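Local coordinates for hypothetical protein (Sebaldella termitidis, PDB 4M1A), which is of unknown function but belongs to the DUF1904 family of the MIF clan and assembles as a trimer of alpha/beta subunits, at residues 24-28 with 72-77; 52-56 with 85-90. The contacts are given in a common frame with arbitrary orientation. Residues are numbered along the deposited sequence.

Contact 1 of 2, residues 24-28 with 72-77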
loop_
_atom_site.group_PDB
_atom_site.type_symbol
_atom_site.label_atom_id
_atom_site.label_comp_id
_atom_site.label_asym_id
_atom_site.label_seq_id
_atom_site.Cartn_x
_atom_site.Cartn_y
_atom_site.Cartn_z
ATOM N N GLU A 24 -18.899 -9.817 -12.228
ATOM C CA GLU A 24 -19.277 -10.600 -11.068
ATOM C C GLU A 24 -19.211 -9.808 -9.814
ATOM O O GLU A 24 -20.064 -9.852 -8.921
ATOM C CB GLU A 24 -18.315 -11.793 -10.893
ATOM C CG GLU A 24 -18.523 -12.551 -9.574
ATOM C CD GLU A 24 -19.805 -13.409 -9.475
ATOM O OE1 GLU A 24 -20.819 -13.176 -10.192
ATOM O OE2 GLU A 24 -19.787 -14.272 -8.608
ATOM N N LEU A 25 -18.156 -8.981 -9.731
ATOM C CA LEU A 25 -18.016 -8.172 -8.466
ATOM C C LEU A 25 -19.111 -7.127 -8.311
ATOM O O LEU A 25 -19.602 -6.917 -7.184
ATOM C CB LEU A 25 -16.604 -7.557 -8.380
ATOM C CG LEU A 25 -15.487 -8.571 -8.190
ATOM C CD1 LEU A 25 -14.113 -7.844 -8.123
ATOM C CD2 LEU A 25 -15.688 -9.368 -6.898
ATOM N N GLY A 26 -19.430 -6.491 -9.402
ATOM C CA GLY A 26 -20.505 -5.517 -9.470
ATOM C C GLY A 26 -21.828 -6.103 -9.024
ATOM O O GLY A 26 -22.628 -5.452 -8.302
ATOM N N ILE A 27 -22.064 -7.356 -9.418
ATOM C CA ILE A 27 -23.300 -8.022 -8.988
ATOM C C ILE A 27 -23.306 -8.281 -7.470
ATOM O O ILE A 27 -24.311 -8.031 -6.766
ATOM C CB ILE A 27 -23.493 -9.388 -9.738
ATOM C CG1 ILE A 27 -23.617 -9.246 -11.250
ATOM C CG2 ILE A 27 -24.598 -10.174 -9.083
ATOM C CD1 ILE A 27 -24.810 -8.506 -11.776
ATOM N N ILE A 28 -22.205 -8.801 -6.919
ATOM C CA ILE A 28 -22.091 -9.109 -5.518
ATOM C C ILE A 28 -22.124 -7.805 -4.684
ATOM O O ILE A 28 -22.808 -7.723 -3.671
ATOM C CB ILE A 28 -20.785 -9.834 -5.212
ATOM C CG1 ILE A 28 -20.757 -11.258 -5.856
ATOM C CG2 ILE A 28 -20.546 -9.927 -3.731
ATOM C CD1 ILE A 28 -19.421 -11.963 -5.789
ATOM N N LYS A 72 -18.462 -13.288 0.261
ATOM C CA LYS A 72 -18.698 -13.842 -1.106
ATOM C C LYS A 72 -17.518 -13.457 -2.000
ATOM O O LYS A 72 -17.052 -14.279 -2.799
ATOM C CB LYS A 72 -19.976 -13.310 -1.699
ATOM C CG LYS A 72 -21.232 -14.013 -1.097
ATOM C CD LYS A 72 -22.518 -13.467 -1.648
ATOM C CE LYS A 72 -23.683 -14.429 -1.172
ATOM N NZ LYS A 72 -24.885 -14.014 -1.865
ATOM N N ILE A 73 -17.029 -12.231 -1.862
ATOM C CA ILE A 73 -15.828 -11.811 -2.636
ATOM C C ILE A 73 -14.641 -12.589 -2.236
ATOM O O ILE A 73 -13.888 -13.094 -3.090
ATOM C CB ILE A 73 -15.628 -10.275 -2.597
ATOM C CG1 ILE A 73 -16.742 -9.574 -3.284
ATOM C CG2 ILE A 73 -14.248 -9.875 -3.153
ATOM C CD1 ILE A 73 -16.822 -8.142 -2.819
ATOM N N ALA A 74 -14.436 -12.783 -0.930
ATOM C CA ALA A 74 -13.371 -13.632 -0.521
ATOM C C ALA A 74 -13.443 -15.065 -1.081
ATOM O O ALA A 74 -12.408 -15.666 -1.441
ATOM C CB ALA A 74 -13.297 -13.683 0.979
ATOM N N ALA A 75 -14.645 -15.651 -1.054
ATOM C CA ALA A 75 -14.800 -17.022 -1.567
ATOM C C ALA A 75 -14.473 -17.080 -3.058
ATOM O O ALA A 75 -13.784 -17.986 -3.509
ATOM C CB ALA A 75 -16.234 -17.530 -1.252
ATOM N N LEU A 76 -14.967 -16.114 -3.802
ATOM C CA LEU A 76 -14.793 -16.022 -5.252
ATOM C C LEU A 76 -13.288 -15.918 -5.587
ATOM O O LEU A 76 -12.752 -16.658 -6.390
ATOM C CB LEU A 76 -15.508 -14.852 -5.800
ATOM C CG LEU A 76 -15.391 -14.672 -7.341
ATOM C CD1 LEU A 76 -15.932 -15.865 -8.147
ATOM C CD2 LEU A 76 -15.994 -13.358 -7.792
ATOM N N PHE A 77 -12.619 -14.992 -4.903
ATOM C CA PHE A 77 -11.197 -14.795 -5.173
ATOM C C PHE A 77 -10.400 -16.036 -4.849
ATOM O O PHE A 77 -9.488 -16.418 -5.625
ATOM C CB PHE A 77 -10.670 -13.571 -4.386
ATOM C CG PHE A 77 -11.054 -12.217 -4.916
ATOM C CD1 PHE A 77 -11.877 -11.993 -5.986
ATOM C CD2 PHE A 77 -10.598 -11.048 -4.225
ATOM C CE1 PHE A 77 -12.164 -10.706 -6.423
ATOM C CE2 PHE A 77 -10.924 -9.816 -4.655
ATOM C CZ PHE A 77 -11.717 -9.605 -5.734
#
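Helix segments 24-28 and 72-77 run nearly antiparallel, at 158° between their N-to-C directions, with axes 10.8 Å apart at closest approach. Branched apolar side chains fill this wide spacing. CA atoms pair most closely at Leu25 with Ile73 (7.2 Å) and Ile28 with Lys72 (7.3 Å). Leu25 adopts the mt rotamer: its CA-to-CB bond points sideways, yet the chain swings back so that CD2 lies 3.8 Å from Ile73 CG1, 3.8 Å from Phe77 CE1 and 4.1 Å from Leu76 CD2. CD2 touches three residues, meeting the Phe77 ring obliquely, and Leu25 CD1 also reaches that ring, 3.8 Å from Phe77 CZ. Ile28, also mt, points toward the partner helix: CG2 is 3.8 Å from Ile73 CG1 and 4.0 Å from Lys72 CB, and CD1 is 4.2 Å from Leu76 CD2. Leu76, in the tp rotamer, brings CD2 against Leu25 and Ile28. Lys72 lends its CB, but its extended chain carries NZ away from the interface. Beneath, Ile73 rests on Trp62 and Phe93, and Phe77 on Ile58, Val60 and Ile91, with Phe17 edge-to-face to its ring. This is apolar packing of neighbouring antiparallel helices over one face of a beta-sheet, as in the MIF clan.

Contact 2 of 2, residues 52-56 with 85-90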
loop_
_atom_site.group_PDB
_atom_site.type_symbol
_atom_site.label_atom_id
_atom_site.label_comp_id
_atom_site.label_asym_id
_atom_site.label_seq_id
_atom_site.Cartn_x
_atom_site.Cartn_y
_atom_site.Cartn_z
ATOM N N ASP A 52 11.443 -16.075 -1.628
ATOM C CA ASP A 52 10.348 -16.899 -1.226
ATOM C C ASP A 52 9.229 -16.725 -2.224
ATOM O O ASP A 52 9.088 -15.687 -2.840
ATOM C CB ASP A 52 9.854 -16.503 0.151
ATOM C CG ASP A 52 8.877 -17.515 0.747
ATOM O OD1 ASP A 52 9.303 -18.654 1.031
ATOM O OD2 ASP A 52 7.715 -17.155 0.985
ATOM N N ASP A 53 8.445 -17.766 -2.398
ATOM C CA ASP A 53 7.293 -17.771 -3.270
ATOM C C ASP A 53 6.177 -16.878 -2.659
ATOM O O ASP A 53 5.250 -16.427 -3.358
ATOM C CB ASP A 53 6.837 -19.222 -3.370
ATOM C CG ASP A 53 5.518 -19.351 -4.011
ATOM O OD1 ASP A 53 5.481 -19.754 -5.196
ATOM O OD2 ASP A 53 4.526 -19.027 -3.332
ATOM N N GLY A 54 6.289 -16.586 -1.352
ATOM C CA GLY A 54 5.334 -15.738 -0.661
ATOM C C GLY A 54 3.941 -16.408 -0.747
ATOM O O GLY A 54 3.804 -17.662 -0.707
ATOM N N LEU A 55 2.902 -15.588 -0.917
ATOM C CA LEU A 55 1.566 -16.128 -1.064
ATOM C C LEU A 55 0.895 -15.264 -2.118
ATOM O O LEU A 55 1.511 -14.320 -2.558
ATOM C CB LEU A 55 0.906 -16.085 0.290
ATOM C CG LEU A 55 0.454 -14.815 1.013
ATOM C CD1 LEU A 55 0.402 -15.170 2.499
ATOM C CD2 LEU A 55 1.375 -13.628 0.865
ATOM N N VAL A 56 -0.370 -15.484 -2.439
ATOM C CA VAL A 56 -1.114 -14.528 -3.274
ATOM C C VAL A 56 -1.844 -13.639 -2.261
ATOM O O VAL A 56 -2.556 -14.149 -1.381
ATOM C CB VAL A 56 -2.081 -15.184 -4.217
ATOM C CG1 VAL A 56 -2.852 -14.093 -4.929
ATOM C CG2 VAL A 56 -1.261 -16.050 -5.177
ATOM N N THR A 85 -2.936 -22.132 -8.339
ATOM C CA THR A 85 -1.795 -22.222 -7.418
ATOM C C THR A 85 -2.245 -22.933 -6.201
ATOM O O THR A 85 -3.455 -22.914 -5.862
ATOM C CB THR A 85 -1.238 -20.827 -7.037
ATOM O OG1 THR A 85 -0.124 -20.971 -6.117
ATOM C CG2 THR A 85 -2.305 -19.983 -6.345
ATOM N N ASP A 86 -1.280 -23.553 -5.512
ATOM C CA ASP A 86 -1.528 -24.084 -4.172
ATOM C C ASP A 86 -0.972 -23.124 -3.138
ATOM O O ASP A 86 -1.049 -23.389 -1.959
ATOM C CB ASP A 86 -0.904 -25.486 -3.978
ATOM C CG ASP A 86 0.597 -25.531 -4.329
ATOM O OD1 ASP A 86 1.098 -24.641 -5.073
ATOM O OD2 ASP A 86 1.282 -26.486 -3.875
ATOM N N LYS A 87 -0.418 -22.006 -3.573
ATOM C CA LYS A 87 -0.061 -20.956 -2.585
ATOM C C LYS A 87 -1.259 -20.531 -1.747
ATOM O O LYS A 87 -2.383 -20.530 -2.239
ATOM C CB LYS A 87 0.408 -19.709 -3.314
ATOM C CG LYS A 87 1.709 -19.779 -4.055
ATOM C CD LYS A 87 1.962 -18.363 -4.549
ATOM C CE LYS A 87 2.820 -18.279 -5.776
ATOM N NZ LYS A 87 3.582 -17.011 -5.675
ATOM N N ILE A 88 -1.004 -20.077 -0.526
ATOM C CA ILE A 88 -2.016 -19.527 0.337
ATOM C C ILE A 88 -2.579 -18.251 -0.399
ATOM O O ILE A 88 -1.830 -17.527 -1.099
ATOM C CB ILE A 88 -1.351 -19.086 1.648
ATOM C CG1 ILE A 88 -0.843 -20.300 2.475
ATOM C CG2 ILE A 88 -2.249 -18.210 2.480
ATOM C CD1 ILE A 88 0.064 -19.829 3.608
ATOM N N VAL A 89 -3.891 -18.065 -0.312
ATOM C CA VAL A 89 -4.536 -16.882 -0.849
ATOM C C VAL A 89 -5.030 -16.071 0.323
ATOM O O VAL A 89 -5.851 -16.558 1.123
ATOM C CB VAL A 89 -5.731 -17.215 -1.787
ATOM C CG1 VAL A 89 -6.289 -15.924 -2.329
ATOM C CG2 VAL A 89 -5.248 -18.083 -2.932
ATOM N N THR A 90 -4.454 -14.885 0.510
ATOM C CA THR A 90 -4.807 -13.992 1.614
ATOM C C THR A 90 -5.473 -12.736 1.077
ATOM O O THR A 90 -5.031 -12.198 0.034
ATOM C CB THR A 90 -3.537 -13.659 2.444
ATOM O OG1 THR A 90 -3.126 -14.874 3.058
ATOM C CG2 THR A 90 -3.834 -12.626 3.492
HETATM O O HOH W 1 1.802 -19.422 -0.174
#
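A parallel beta bridge between Val56 and Val89, near the N-terminal parts of strands 56-62 and 89-95, organises this contact. Their CA atoms are 4.8 Å apart; Val56 N donates to Ile88 O (2.8 Å) and Thr90 N to Val56 O (2.8 Å), with N-H...O angles of 163° and 175°, so Val56 hydrogen-bonds to the residues flanking its partner, the parallel pattern. Upstream, the segments separate (Gly54 CA to Lys87 CA 7.7 Å), and a water bridges Gly54 O (2.7 Å) and Ile88 N (2.9 Å). Lys87 spans the gap: its NZ hydrogen-bonds to Asp53 O (2.9 Å), forms a salt bridge with Asp53 OD2 (3.2 Å) and also donates to Gly8 O, its strongest polar partner. Gly54 N hydrogen-bonds to Asp52 OD2 (2.8 Å) in an Asx turn, and Lys87 N to Thr85 OG1 (2.8 Å) in an ST turn. Trp81 of helix 67-82 touches both valines, and Thr90 pairs antiparallel with a strand of the second subunit. Parallel neighbours joined through helix 67-82 characterise a beta-alpha-beta crossover.

Overall arrangement
Contact 1 uses helix 67-82, the connection between the two strands that contact 2 joins. It packs that helix against helix 21-29 on a face of the sheet, its centre about 10 Å from the chain centre; the centre of contact 2 is about 14 Å from it, near the N-terminal ends of two strands. Both are partly buried. Their centres are about 20 Å apart, and their nearest atoms, about 5 Å apart, do not touch. Contact 1 is chiefly apolar, whereas contact 2 combines backbone hydrogen bonds, a salt bridge and one water with apolar contacts. Next to contact 1, Ala74 packs on Tyr102 of the second subunit, while in contact 2 Val89 N hydrogen-bonds to Asp104 OD1 of that subunit.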